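Local coordinates for galactose-binding like protein (Bacteroides thetaiotaomicron, PDB 7M1A) that is a SusE-like protein of incompletely known function whose calcium-bound, galactose-binding-like domain, the part present here, probably takes part in handling carbohydrate, at residues 33-36 with 37-41; 25-28 with 29-32; 132-135 with 136-140; 74-78 with 79-83. All blocks are in the same frame, centred on the assembly; numbering follows the deposited sequence.

Contact 1 (33-36 with 37-41); sequences RISK and DGDSG. With CA (calcium ion), chain F; EDO (1,2-ethanediol), chain C.
Arg33 reaches across the calcium-binding loop to the backbone of Gly41: NH2 donates a 3.0 Å hydrogen bond to Gly41 O, nearly straight at 163° and close to the guanidinium plane. Its NE donates a hydrogen bond to a water that in turn donates to Ser40 O, a second, solvent-mediated link. The backbone of Arg33 serves the metal, its O binding the calcium ion at 2.4 Å in a site completed by Tyr28, Asn31, Thr171, Glu172 and a water. That water donates to Ser35 OG, while another joins Ser35 OG to Asp39 OD2, and Ser35 CB packs 3.4 Å from the same carboxylate oxygen. At Lys36 the chain enters a type II beta turn, closed by Asp39 N on Lys36 O at 3.1 Å. Asp39 then folds back over the turn. Its OD2 is met from above the carboxylate plane by Lys36 N at 2.9 Å, and its OD1 takes Lys36 NZ on the syn lone pair at 3.1 Å, a salt bridge in which the two side chains cross at about a right angle. A final bend of the lysine (chi4 -71°) brings the ammonium there. One carboxylate thus gathers a backbone N-H, an ammonium and waters, which should restrain its rotation and tie the turn, through water and Ser35, to the calcium shell.

Contact 2 (25-28 with 29-32); sequences KMEY and VWNG. With CA (calcium ion), chain F.
Tyr28 O and Asn31 OD1, two acceptors only 3.1 Å apart, are drawn together because both bind the same calcium ion, at 2.3 Å from Tyr28 O and 2.5 Å from Asn31 OD1. Tyr28 lies in a short 3-10 turn of the galactose-binding-like domain and Asn31 just beyond it, in the metal site that Arg33 O also enters. Two backbone bonds wind the turn, Val29 N to Met26 O at 3.0 Å and Trp30 N to Glu27 O at 3.2 Å. The Trp30 indole folds back beneath it, because CG lies between the backbone N and the carbonyl carbon (chi1 60°). Glu27 CA stands over one face in a CH-pi contact, 4.0 Å from the centroid of the Trp30 five-membered ring, and the Glu27 side chain runs beside the indole, pointing the same way. Met26, a selenomethionine, sets CG 3.7 Å from Trp30 CZ3 at the benzo end, its selenium approaching the ring obliquely as a Met-aromatic contact. Phe8 meets the indole edge-to-face and Phe60 also packs against it. Replacing Trp30 with an alanine would probably leave a gap between the turn and these phenylalanines and deprive Glu27 CA and the selenomethionine of their aromatic partner. At the subunit interface, Lys25 NZ is shared between Glu27 and Glu10 of the second subunit; it reaches Glu27 OE1 on the syn lone pair at 2.7 Å.

Contact 3 (132-135 with 136-140); sequences DIEA and AKIGD
Lys137 CG stands anti to its own carbonyl carbon (chi1 -52°), and the chain beyond it is extended, which carries the lysine back along the helix beside Ile133, with CE 3.8 Å from Ile133 CG2. One residue on, the same one-turn spacing recurs. Glu134 points its CG opposite the backbone N (chi1 178°) and meets the end of Ile138, CG lying 3.8 Å from Ile138 CD1 as the two side chains run side by side. Both pairs are i to i+4 neighbours on the last turns of helix 130-138, an outlying surface helix of the domain. The methylenes also cover the peptide carbonyls: Lys137 CG approaches Ile133 O to 3.3 Å. Under this apolar cover runs the regular ladder, Ala136 N to Asp132 O, then Lys137 N to Ile133 O at 3.0 Å, almost in line with the carbonyl, then Ile138 N to Glu134 O at 3.0 Å, in the carbonyl plane. Ala135 and Ala136 turn their small methyls to the body of the protein, against Tyr83 and Phe82 respectively. Asp132 O accepts from Tyr83 OH as well, while the Asp132 carboxylate is held by Ser121 and by the backbone of Thr129. The helix stops at Gly139, whose phi of 88° takes the chain out of helical geometry and on to strand 140-143. Its N still bonds Ala135 O at 3.0 Å, and a water donates both to Ala135 O, at 2.9 Å, and to Gly139 O.

Contact 4 (74-78 with 79-83); sequences WAIQD and EKHFY. With EDO (1,2-ethanediol), chain C; EDO (1,2-ethanediol), chain E.
Ile76 lays its CG2 over one face of the His81 imidazole, a CH-pi contact 3.9 Å from the centroid of the His81 ring, while Lys80 CG covers part of the opposite face. With the ring held between them, His81 ND1 donates a short, straight bond to Asp78 OD1 (2.6 Å, 171°). The oxygen uses its syn lone pair and lies in the plane of the imidazole. Asp78 can reach back because its CG sits between the backbone N and the carbonyl carbon (chi1 51°). The other oxygen, OD2, accepts from the backbone of Asp37, so the carboxylate joins two loops. The loop in question follows strand 70-74 of the domain's four-stranded antiparallel sheet, and it reverses through an inverse gamma turn centred on Gln77. Asp78 O then collects two backbone donors, His81 N at 3.0 Å and Phe82 N at 2.9 Å. Asp78 O also lies over one face of the Phe82 ring, 3.3 Å from Phe82 CG. A leucine in place of His81 has no ring N-H to offer Asp78 OD1, and the carboxylate, still held at OD2 by Asp37, would probably be freer to turn. At the ring's other nitrogen, His81 NE2 is hydrogen-bonded to O2 of a 1,2-ethanediol, 2.8 Å away, a molecule probably from the crystallisation liquor. Lys80 NZ donates to O2 of a second such molecule at 2.9 Å.

Contacts 1 and 2 are consecutive pieces of one loop, their centres 11 Å apart, and both supply ligands to the calcium ion and share one of its waters. Contact 4 lies against contact 1, also 11 Å between centres, where Ser35 O is 2.9 Å from Gln77 N and Lys36 CB is 3.3 Å from Gln77 O. A single 1,2-ethanediol is hydrogen-bonded to both of these contacts. The helix of contact 3 lies against contact 4, 9 Å between centres, with Trp74 NE1 3.0 Å from Lys137 O. Contact 3 touches neither contact 1 nor contact 2, whose nearest atoms are about 5 Å and 11 Å from it.

Contact 1 (33-36 with 37-41)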
# COMPACT_ATOMS: atom_id res chain seq x y z
N ARG A 33 -8.17 -9.50 12.42
CA ARG A 33 -7.94 -9.39 13.86
C ARG A 33 -8.46 -8.04 14.33
O ARG A 33 -8.23 -6.98 13.73
CB ARG A 33 -6.44 -9.52 14.23
CG ARG A 33 -5.94 -10.91 13.89
CD ARG A 33 -4.54 -11.10 14.48
NE ARG A 33 -3.70 -10.49 13.35
CZ ARG A 33 -3.15 -11.13 12.25
NH1 ARG A 33 -3.57 -12.32 11.84
NH2 ARG A 33 -2.25 -10.46 11.51
N ILE A 34 -9.20 -8.07 15.46
CA ILE A 34 -9.71 -6.86 16.07
C ILE A 34 -8.82 -6.65 17.30
O ILE A 34 -8.89 -7.41 18.28
CB ILE A 34 -11.21 -7.00 16.45
CG1 ILE A 34 -12.07 -7.11 15.18
CG2 ILE A 34 -11.68 -5.84 17.32
CD1 ILE A 34 -13.41 -7.77 15.48
N SER A 35 -7.89 -5.70 17.19
CA SER A 35 -6.70 -5.64 18.05
C SER A 35 -6.70 -4.43 18.97
O SER A 35 -7.47 -3.46 18.75
CB SER A 35 -5.40 -5.65 17.24
OG SER A 35 -5.42 -6.68 16.30
N LYS A 36 -5.83 -4.45 19.99
CA LYS A 36 -5.58 -3.29 20.83
C LYS A 36 -4.09 -2.95 20.77
O LYS A 36 -3.28 -3.81 20.40
CB LYS A 36 -6.01 -3.56 22.27
CG LYS A 36 -5.19 -4.66 22.91
CD LYS A 36 -5.74 -5.08 24.29
CE LYS A 36 -4.85 -6.08 24.99
NZ LYS A 36 -4.85 -7.42 24.38
N ASP A 37 -3.71 -1.79 21.31
CA ASP A 37 -2.31 -1.45 21.38
C ASP A 37 -1.56 -2.53 22.15
O ASP A 37 -2.05 -3.00 23.19
CB ASP A 37 -2.07 -0.17 22.17
CG ASP A 37 -2.30 1.09 21.39
OD1 ASP A 37 -2.53 0.96 20.19
OD2 ASP A 37 -2.22 2.14 21.97
N GLY A 38 -0.38 -2.88 21.67
CA GLY A 38 0.47 -3.90 22.26
C GLY A 38 0.30 -5.30 21.66
O GLY A 38 1.14 -6.17 21.87
N ASP A 39 -0.74 -5.50 20.86
CA ASP A 39 -0.94 -6.78 20.24
C ASP A 39 0.10 -6.98 19.14
O ASP A 39 0.58 -6.00 18.54
CB ASP A 39 -2.34 -6.93 19.64
CG ASP A 39 -3.40 -7.12 20.67
OD1 ASP A 39 -3.01 -7.26 21.89
OD2 ASP A 39 -4.61 -7.08 20.24
N SER A 40 0.37 -8.26 18.85
CA SER A 40 1.25 -8.64 17.72
C SER A 40 0.41 -8.70 16.43
O SER A 40 -0.81 -8.72 16.46
CB SER A 40 1.92 -9.99 18.00
OG SER A 40 0.94 -11.01 17.96
N GLY A 41 1.07 -8.66 15.28
CA GLY A 41 0.42 -8.96 13.99
C GLY A 41 -0.18 -7.72 13.32
O GLY A 41 -0.91 -7.91 12.30
CA CA F . -7.09 -5.70 12.12
C1 EDO C . -1.21 3.89 19.25
O1 EDO C . -2.29 3.13 18.78
C2 EDO C . -1.49 5.12 18.58
O2 EDO C . -2.71 5.68 18.99
O HOH W 1 -3.01 -8.14 14.77
O HOH W 2 -4.90 -8.72 17.91
O HOH W 3 -5.39 -5.78 13.74
O HOH W 4 -6.47 -8.23 21.82

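Contact 2 (25-28 with 29-32)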
# COMPACT_ATOMS: atom_id res chain seq x y z
N LYS A 25 -0.50 0.21 9.10
CA LYS A 25 -0.50 -0.17 7.69
C LYS A 25 -1.93 -0.48 7.33
O LYS A 25 -2.74 -1.01 8.10
CB LYS A 25 0.29 -1.49 7.47
CG LYS A 25 0.70 -1.60 6.01
CD LYS A 25 1.81 -0.67 5.58
CE LYS A 25 2.00 -0.79 4.05
NZ LYS A 25 0.77 -0.57 3.21
N MSE A 26 -2.33 -0.09 6.11
CA MSE A 26 -3.71 -0.23 5.71
C MSE A 26 -4.13 -1.71 5.81
O MSE A 26 -5.26 -2.00 6.21
CB MSE A 26 -3.99 0.32 4.29
CG MSE A 26 -5.57 0.48 4.15
SE MSE A 26 -6.05 1.10 2.35
CE MSE A 26 -5.10 2.85 2.39
N GLU A 27 -3.22 -2.66 5.39
CA GLU A 27 -3.59 -4.06 5.35
C GLU A 27 -3.95 -4.56 6.75
O GLU A 27 -4.58 -5.59 6.86
CB GLU A 27 -2.39 -4.87 4.83
CG GLU A 27 -2.09 -4.70 3.31
CD GLU A 27 -1.34 -3.48 2.88
OE1 GLU A 27 -0.99 -2.57 3.70
OE2 GLU A 27 -1.01 -3.48 1.64
N TYR A 28 -3.54 -3.84 7.80
CA TYR A 28 -3.89 -4.32 9.14
C TYR A 28 -5.37 -4.17 9.47
O TYR A 28 -5.80 -4.77 10.50
CB TYR A 28 -3.01 -3.58 10.18
CG TYR A 28 -1.51 -3.81 10.08
CD1 TYR A 28 -0.97 -4.91 9.40
CD2 TYR A 28 -0.63 -2.90 10.64
CE1 TYR A 28 0.40 -5.06 9.33
CE2 TYR A 28 0.75 -3.06 10.63
CZ TYR A 28 1.25 -4.18 10.02
OH TYR A 28 2.60 -4.30 9.89
N VAL A 29 -6.13 -3.38 8.67
CA VAL A 29 -7.56 -3.25 8.97
C VAL A 29 -8.38 -4.28 8.18
O VAL A 29 -9.58 -4.28 8.30
CB VAL A 29 -8.11 -1.83 8.81
CG1 VAL A 29 -7.32 -0.85 9.68
CG2 VAL A 29 -8.24 -1.36 7.35
N TRP A 30 -7.73 -5.23 7.45
CA TRP A 30 -8.43 -6.39 6.91
C TRP A 30 -7.65 -7.69 7.16
O TRP A 30 -7.76 -8.60 6.37
CB TRP A 30 -8.86 -6.16 5.45
CG TRP A 30 -7.71 -5.89 4.53
CD1 TRP A 30 -6.82 -6.80 4.04
CD2 TRP A 30 -7.47 -4.63 3.85
NE1 TRP A 30 -5.96 -6.17 3.13
CE2 TRP A 30 -6.34 -4.84 2.97
CE3 TRP A 30 -8.08 -3.35 3.88
CZ2 TRP A 30 -5.83 -3.86 2.14
CZ3 TRP A 30 -7.57 -2.39 3.03
CH2 TRP A 30 -6.50 -2.65 2.17
N ASN A 31 -6.95 -7.74 8.30
CA ASN A 31 -6.23 -8.94 8.68
C ASN A 31 -7.06 -9.91 9.49
O ASN A 31 -6.50 -10.91 9.90
CB ASN A 31 -4.86 -8.54 9.28
CG ASN A 31 -5.00 -7.92 10.67
OD1 ASN A 31 -6.13 -7.73 11.16
ND2 ASN A 31 -3.88 -7.45 11.22
N GLY A 32 -8.36 -9.65 9.73
CA GLY A 32 -9.24 -10.56 10.49
C GLY A 32 -9.05 -10.44 12.00
O GLY A 32 -9.61 -11.31 12.71
CA CA F . -7.09 -5.70 12.12
O HOH W 3 -5.39 -5.78 13.74

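Contact 3 (132-135 with 136-140)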
# COMPACT_ATOMS: atom_id res chain seq x y z
N ASP A 132 -20.88 1.39 26.98
CA ASP A 132 -20.01 2.04 26.01
C ASP A 132 -18.97 0.98 25.55
O ASP A 132 -18.60 0.86 24.34
CB ASP A 132 -19.23 3.14 26.68
CG ASP A 132 -20.09 4.32 27.05
OD1 ASP A 132 -21.17 4.43 26.42
OD2 ASP A 132 -19.66 5.12 27.97
N ILE A 133 -18.47 0.19 26.51
CA ILE A 133 -17.46 -0.83 26.21
C ILE A 133 -18.06 -1.94 25.32
O ILE A 133 -17.48 -2.40 24.33
CB ILE A 133 -16.70 -1.35 27.48
CG1 ILE A 133 -15.88 -0.22 28.13
CG2 ILE A 133 -15.79 -2.50 27.12
CD1 ILE A 133 -15.35 -0.49 29.54
N GLU A 134 -19.23 -2.45 25.70
CA GLU A 134 -19.88 -3.50 24.93
C GLU A 134 -20.09 -3.02 23.50
O GLU A 134 -19.77 -3.80 22.56
CB GLU A 134 -21.26 -3.82 25.56
CG GLU A 134 -22.02 -4.89 24.76
CD GLU A 134 -23.51 -4.95 25.08
OE1 GLU A 134 -24.23 -3.95 24.84
OE2 GLU A 134 -23.96 -6.04 25.48
N ALA A 135 -20.53 -1.76 23.34
CA ALA A 135 -20.81 -1.29 21.98
C ALA A 135 -19.51 -1.28 21.16
O ALA A 135 -19.53 -1.56 19.94
CB ALA A 135 -21.52 0.06 21.97
N ALA A 136 -18.40 -0.86 21.79
CA ALA A 136 -17.15 -0.78 21.08
C ALA A 136 -16.61 -2.16 20.69
O ALA A 136 -15.94 -2.25 19.63
CB ALA A 136 -16.18 0.08 21.88
N LYS A 137 -16.82 -3.23 21.48
CA LYS A 137 -16.48 -4.59 21.05
C LYS A 137 -17.38 -5.02 19.91
O LYS A 137 -16.86 -5.76 19.08
CB LYS A 137 -16.55 -5.59 22.22
CG LYS A 137 -15.75 -5.09 23.39
CD LYS A 137 -15.71 -6.02 24.60
CE LYS A 137 -14.55 -5.67 25.50
NZ LYS A 137 -14.67 -6.37 26.80
N ILE A 138 -18.68 -4.60 19.86
CA ILE A 138 -19.55 -5.05 18.79
C ILE A 138 -19.14 -4.36 17.47
O ILE A 138 -19.30 -4.91 16.39
CB ILE A 138 -21.02 -4.72 19.12
CG1 ILE A 138 -21.45 -5.63 20.30
CG2 ILE A 138 -21.94 -4.85 17.89
CD1 ILE A 138 -22.73 -5.21 21.03
N GLY A 139 -18.59 -3.12 17.57
CA GLY A 139 -18.22 -2.35 16.39
C GLY A 139 -19.38 -1.49 15.82
O GLY A 139 -20.55 -1.85 16.04
N ASP A 140 -19.07 -0.45 15.03
CA ASP A 140 -20.11 0.21 14.27
C ASP A 140 -20.64 -0.78 13.24
O ASP A 140 -19.85 -1.56 12.68
CB ASP A 140 -19.50 1.42 13.58
CG ASP A 140 -19.14 2.52 14.57
OD1 ASP A 140 -19.84 2.66 15.64
OD2 ASP A 140 -18.26 3.37 14.16
O HOH W 5 -21.92 -1.08 18.36

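Contact 4 (74-78 with 79-83)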
# COMPACT_ATOMS: atom_id res chain seq x y z
N TRP A 74 -14.27 -1.38 13.63
CA TRP A 74 -13.90 -1.43 15.05
C TRP A 74 -12.77 -0.42 15.30
O TRP A 74 -11.74 -0.48 14.65
CB TRP A 74 -13.38 -2.85 15.47
CG TRP A 74 -14.50 -3.84 15.46
CD1 TRP A 74 -15.19 -4.25 16.57
CD2 TRP A 74 -15.11 -4.54 14.33
NE1 TRP A 74 -16.14 -5.19 16.21
CE2 TRP A 74 -16.09 -5.41 14.84
CE3 TRP A 74 -14.83 -4.67 12.97
CZ2 TRP A 74 -16.85 -6.28 14.07
CZ3 TRP A 74 -15.56 -5.53 12.16
CH2 TRP A 74 -16.59 -6.32 12.71
N ALA A 75 -12.90 0.33 16.37
CA ALA A 75 -11.85 1.12 16.98
C ALA A 75 -10.80 0.20 17.63
O ALA A 75 -11.08 -0.95 18.01
CB ALA A 75 -12.45 2.09 18.01
N ILE A 76 -9.57 0.73 17.76
CA ILE A 76 -8.53 -0.03 18.46
C ILE A 76 -9.05 -0.28 19.90
O ILE A 76 -9.69 0.58 20.53
CB ILE A 76 -7.22 0.81 18.46
CG1 ILE A 76 -6.69 0.95 17.01
CG2 ILE A 76 -6.15 0.24 19.42
CD1 ILE A 76 -5.63 2.06 16.87
N GLN A 77 -8.93 -1.53 20.35
CA GLN A 77 -9.77 -2.06 21.46
C GLN A 77 -9.22 -1.84 22.88
O GLN A 77 -8.94 -2.78 23.66
CB GLN A 77 -10.01 -3.55 21.19
CG GLN A 77 -10.83 -3.85 19.91
CD GLN A 77 -12.30 -3.55 20.07
OE1 GLN A 77 -12.94 -2.65 19.40
NE2 GLN A 77 -12.91 -4.37 20.89
N ASP A 78 -9.04 -0.55 23.19
CA ASP A 78 -8.62 -0.23 24.55
C ASP A 78 -9.17 1.14 24.96
O ASP A 78 -9.72 1.87 24.10
CB ASP A 78 -7.09 -0.26 24.64
CG ASP A 78 -6.36 0.55 23.58
OD1 ASP A 78 -6.84 1.61 23.22
OD2 ASP A 78 -5.32 0.06 23.10
N GLU A 79 -9.06 1.44 26.28
CA GLU A 79 -9.72 2.66 26.73
C GLU A 79 -9.11 3.92 26.14
O GLU A 79 -9.85 4.90 25.93
CB GLU A 79 -9.65 2.74 28.23
CG GLU A 79 -10.58 1.72 28.87
CD GLU A 79 -10.63 1.83 30.38
OE1 GLU A 79 -11.40 1.06 31.00
OE2 GLU A 79 -9.87 2.69 30.92
N LYS A 80 -7.83 3.85 25.75
CA LYS A 80 -7.17 4.99 25.12
C LYS A 80 -7.93 5.38 23.83
O LYS A 80 -8.03 6.57 23.52
CB LYS A 80 -5.71 4.65 24.81
CG LYS A 80 -5.01 5.75 24.06
CD LYS A 80 -3.56 5.43 23.69
CE LYS A 80 -2.82 6.70 23.30
NZ LYS A 80 -1.41 6.50 22.86
N HIS A 81 -8.50 4.41 23.12
CA HIS A 81 -9.10 4.63 21.81
C HIS A 81 -10.63 4.58 21.82
O HIS A 81 -11.23 5.04 20.87
CB HIS A 81 -8.50 3.67 20.77
CG HIS A 81 -7.05 3.92 20.57
ND1 HIS A 81 -6.15 3.20 21.26
CD2 HIS A 81 -6.35 4.68 19.67
CE1 HIS A 81 -4.92 3.55 20.88
NE2 HIS A 81 -5.00 4.45 19.90
N PHE A 82 -11.29 4.02 22.84
CA PHE A 82 -12.75 3.95 22.80
C PHE A 82 -13.34 5.37 22.94
O PHE A 82 -13.14 6.03 23.98
CB PHE A 82 -13.28 3.07 23.94
CG PHE A 82 -13.02 1.59 23.83
CD1 PHE A 82 -12.92 0.97 22.60
CD2 PHE A 82 -12.93 0.79 24.97
CE1 PHE A 82 -12.78 -0.41 22.50
CE2 PHE A 82 -12.77 -0.59 24.87
CZ PHE A 82 -12.66 -1.20 23.63
N TYR A 83 -14.03 5.86 21.90
CA TYR A 83 -14.61 7.19 21.91
C TYR A 83 -13.58 8.24 22.34
O TYR A 83 -13.87 9.16 23.15
CB TYR A 83 -15.82 7.24 22.86
CG TYR A 83 -16.70 6.03 22.74
CD1 TYR A 83 -17.64 5.88 21.71
CD2 TYR A 83 -16.56 4.98 23.65
CE1 TYR A 83 -18.43 4.73 21.60
CE2 TYR A 83 -17.34 3.83 23.54
CZ TYR A 83 -18.26 3.69 22.53
OH TYR A 83 -19.06 2.62 22.42
C1 EDO C . -1.21 3.89 19.25
O1 EDO C . -2.29 3.13 18.78
C2 EDO C . -1.49 5.12 18.58
O2 EDO C . -2.71 5.68 18.99
C1 EDO E . -2.42 9.52 18.95
O1 EDO E . -3.06 8.34 18.54
C2 EDO E . -2.07 9.46 20.42
O2 EDO E . -1.58 8.18 20.54